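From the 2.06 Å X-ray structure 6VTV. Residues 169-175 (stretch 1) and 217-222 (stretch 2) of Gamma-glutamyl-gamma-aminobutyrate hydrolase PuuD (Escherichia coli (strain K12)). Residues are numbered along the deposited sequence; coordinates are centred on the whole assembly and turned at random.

Stretch 1 169-175: GLLSALL
Stretch 2 (217-222) HPFALG

Residues 170-174 form a short helix (phi -63° to -79°, psi -27° to -43°), preceded by Gly169 at the N-cap position (-121/-159) and left by Leu175 (-129/79). Leu174 N donates to Leu170 O (2.9 Å) and Leu175 N to Leu171 O (2.8 Å). In the second stretch, Pro218 (-56/-42) and Phe219 (-164/93) lead into the extended strand 220-222 (Ala220 -130/86, Leu221 -111/138, Gly222 -129/143). Helix and strand cross almost perpendicularly, at -91°, with axes 10.9 Å apart; Leu170 CA and Leu221 CA lie 7.6 Å from each other.

No hydrogen bond links the stretches; apolar packing closes the 259 Å² buried between them. Leu170 (m, t) points toward the strand and contributes most. Its CD1 lies over one face of the Phe219 ring, 4.2 Å from the centroid and 3.8 Å from Phe219 CD2, a CH-pi contact, and also reaches Leu221 CB at 4.0 Å. Leu174 (m, t), one helical turn on, brings CD1 to the ring edge, 4.0 Å from Phe219 CE2. Phe219 (chi1 -168°, chi2 -82°) points sideways, but its end comes nearer; Phe219 N donates a hydrogen bond to His217 ND1 (3.0 Å; His217 chi1 -171°, chi2 -77°). Leu221 (t, p) points toward the helix, its CD2 4.2 Å from CD2 of Leu171 (m, t), likewise sideways with its end nearer, whereas Ala220 points away. Leu171, Phe219 and Leu221 are buried, where hydrocarbon side chains need no polar partner.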

ATOM      1  N   GLY B 169       5.044  22.335  24.032  1.00 42.26           N
ATOM      2  CA  GLY B 169       4.811  21.837  22.691  1.00 33.48           C
ATOM      3  C   GLY B 169       3.590  20.949  22.559  1.00 40.35           C
ATOM      4  O   GLY B 169       2.683  20.996  23.395  1.00 34.64           O
ATOM      5  N   LEU B 170       3.563  20.131  21.503  1.00 38.09           N
ATOM      6  CA  LEU B 170       2.413  19.266  21.255  1.00 37.73           C
ATOM      7  C   LEU B 170       2.271  18.201  22.334  1.00 38.46           C
ATOM      8  O   LEU B 170       1.158  17.927  22.798  1.00 37.61           O
ATOM      9  CB  LEU B 170       2.535  18.609  19.880  1.00 34.80           C
ATOM     10  CG  LEU B 170       2.160  19.451  18.660  1.00 36.27           C
ATOM     11  CD1 LEU B 170       2.348  18.640  17.386  1.00 34.54           C
ATOM     12  CD2 LEU B 170       0.732  19.953  18.774  1.00 37.80           C
ATOM     13  N   LEU B 171       3.384  17.583  22.739  1.00 36.76           N
ATOM     14  CA  LEU B 171       3.316  16.501  23.717  1.00 34.00           C
ATOM     15  C   LEU B 171       2.771  16.992  25.051  1.00 37.43           C
ATOM     16  O   LEU B 171       2.042  16.265  25.737  1.00 39.83           O
ATOM     17  CB  LEU B 171       4.696  15.870  23.900  1.00 27.88           C
ATOM     18  CG  LEU B 171       5.232  15.054  22.724  1.00 27.15           C
ATOM     19  CD1 LEU B 171       6.517  14.341  23.115  1.00 28.25           C
ATOM     20  CD2 LEU B 171       4.188  14.059  22.241  1.00 27.30           C
ATOM     21  N   SER B 172       3.114  18.223  25.437  1.00 37.05           N
ATOM     22  CA  SER B 172       2.599  18.771  26.688  1.00 40.31           C
ATOM     23  C   SER B 172       1.090  18.967  26.621  1.00 41.31           C
ATOM     24  O   SER B 172       0.381  18.727  27.605  1.00 42.90           O
ATOM     25  CB  SER B 172       3.298  20.090  27.010  1.00 47.10           C
ATOM     26  OG  SER B 172       4.610  19.861  27.489  1.00 52.12           O
ATOM     27  N   ALA B 173       0.580  19.403  25.468  1.00 43.63           N
ATOM     28  CA  ALA B 173      -0.861  19.572  25.320  1.00 47.79           C
ATOM     29  C   ALA B 173      -1.572  18.225  25.280  1.00 49.25           C
ATOM     30  O   ALA B 173      -2.682  18.086  25.808  1.00 51.96           O
ATOM     31  CB  ALA B 173      -1.169  20.382  24.061  1.00 48.82           C
ATOM     32  N   LEU B 174      -0.947  17.219  24.665  1.00 45.82           N
ATOM     33  CA  LEU B 174      -1.569  15.904  24.562  1.00 42.96           C
ATOM     34  C   LEU B 174      -1.443  15.104  25.852  1.00 43.14           C
ATOM     35  O   LEU B 174      -2.289  14.246  26.127  1.00 43.26           O
ATOM     36  CB  LEU B 174      -0.951  15.118  23.405  1.00 38.12           C
ATOM     37  CG  LEU B 174      -1.249  15.624  21.992  1.00 40.66           C
ATOM     38  CD1 LEU B 174      -0.261  15.029  21.005  1.00 40.05           C
ATOM     39  CD2 LEU B 174      -2.678  15.294  21.592  1.00 45.39           C
ATOM     40  N   LEU B 175      -0.406  15.363  26.646  1.00 41.64           N
ATOM     41  CA  LEU B 175      -0.126  14.608  27.867  1.00 45.05           C
ATOM     42  C   LEU B 175       0.071  15.589  29.015  1.00 49.47           C
ATOM     43  O   LEU B 175       1.207  15.870  29.420  1.00 48.86           O
ATOM     44  CB  LEU B 175       1.102  13.716  27.690  1.00 43.50           C
ATOM     45  CG  LEU B 175       1.020  12.703  26.547  1.00 42.25           C
ATOM     46  CD1 LEU B 175       2.410  12.241  26.148  1.00 38.40           C
ATOM     47  CD2 LEU B 175       0.148  11.519  26.937  1.00 42.44           C
ATOM     48  N   HIS B 217       3.109  24.977  12.584  1.00 40.61           N
ATOM     49  CA  HIS B 217       2.277  24.003  11.903  1.00 36.54           C
ATOM     50  C   HIS B 217       1.277  23.419  12.894  1.00 37.21           C
ATOM     51  O   HIS B 217       1.640  23.148  14.043  1.00 40.07           O
ATOM     52  CB  HIS B 217       3.124  22.876  11.290  1.00 33.80           C
ATOM     53  CG  HIS B 217       2.354  21.958  10.392  1.00 34.81           C
ATOM     54  ND1 HIS B 217       1.520  20.972  10.874  1.00 34.66           N
ATOM     55  CD2 HIS B 217       2.292  21.875   9.042  1.00 35.02           C
ATOM     56  CE1 HIS B 217       0.976  20.323   9.860  1.00 34.66           C
ATOM     57  NE2 HIS B 217       1.430  20.850   8.736  1.00 36.43           N
ATOM     58  N   PRO B 218       0.016  23.232  12.491  1.00 36.33           N
ATOM     59  CA  PRO B 218      -0.989  22.745  13.455  1.00 34.41           C
ATOM     60  C   PRO B 218      -0.613  21.434  14.122  1.00 31.95           C
ATOM     61  O   PRO B 218      -0.812  21.285  15.334  1.00 35.64           O
ATOM     62  CB  PRO B 218      -2.253  22.600  12.596  1.00 36.06           C
ATOM     63  CG  PRO B 218      -2.047  23.530  11.457  1.00 39.23           C
ATOM     64  CD  PRO B 218      -0.575  23.518  11.173  1.00 37.70           C
ATOM     65  N   PHE B 219      -0.064  20.480  13.369  1.00 29.66           N
ATOM     66  CA  PHE B 219       0.277  19.173  13.938  1.00 29.70           C
ATOM     67  C   PHE B 219       1.228  18.470  12.964  1.00 29.01           C
ATOM     68  O   PHE B 219       0.785  17.782  12.046  1.00 27.52           O
ATOM     69  CB  PHE B 219      -0.961  18.339  14.200  1.00 31.04           C
ATOM     70  CG  PHE B 219      -0.704  17.113  15.031  1.00 31.67           C
ATOM     71  CD1 PHE B 219      -0.206  15.956  14.453  1.00 22.94           C
ATOM     72  CD2 PHE B 219      -0.968  17.116  16.391  1.00 32.82           C
ATOM     73  CE1 PHE B 219       0.030  14.829  15.215  1.00 25.54           C
ATOM     74  CE2 PHE B 219      -0.734  15.990  17.158  1.00 31.96           C
ATOM     75  CZ  PHE B 219      -0.235  14.845  16.568  1.00 26.61           C
ATOM     76  N   ALA B 220       2.528  18.644  13.189  1.00 29.48           N
ATOM     77  CA  ALA B 220       3.565  17.940  12.435  1.00 28.68           C
ATOM     78  C   ALA B 220       4.514  17.347  13.471  1.00 29.39           C
ATOM     79  O   ALA B 220       5.527  17.958  13.816  1.00 29.33           O
ATOM     80  CB  ALA B 220       4.279  18.869  11.460  1.00 27.96           C
ATOM     81  N   LEU B 221       4.177  16.158  13.963  1.00 25.36           N
ATOM     82  CA  LEU B 221       4.857  15.545  15.094  1.00 23.62           C
ATOM     83  C   LEU B 221       5.644  14.320  14.651  1.00 24.04           C
ATOM     84  O   LEU B 221       5.167  13.519  13.841  1.00 20.19           O
ATOM     85  CB  LEU B 221       3.849  15.147  16.177  1.00 28.14           C
ATOM     86  CG  LEU B 221       4.368  14.309  17.346  1.00 27.45           C
ATOM     87  CD1 LEU B 221       5.297  15.131  18.228  1.00 26.08           C
ATOM     88  CD2 LEU B 221       3.211  13.741  18.153  1.00 29.80           C
ATOM     89  N   GLY B 222       6.846  14.182  15.184  1.00 23.22           N
ATOM     90  CA  GLY B 222       7.639  12.981  14.979  1.00 24.20           C
ATOM     91  C   GLY B 222       8.127  12.432  16.301  1.00 27.39           C
ATOM     92  O   GLY B 222       8.454  13.187  17.216  1.00 25.85           O
TER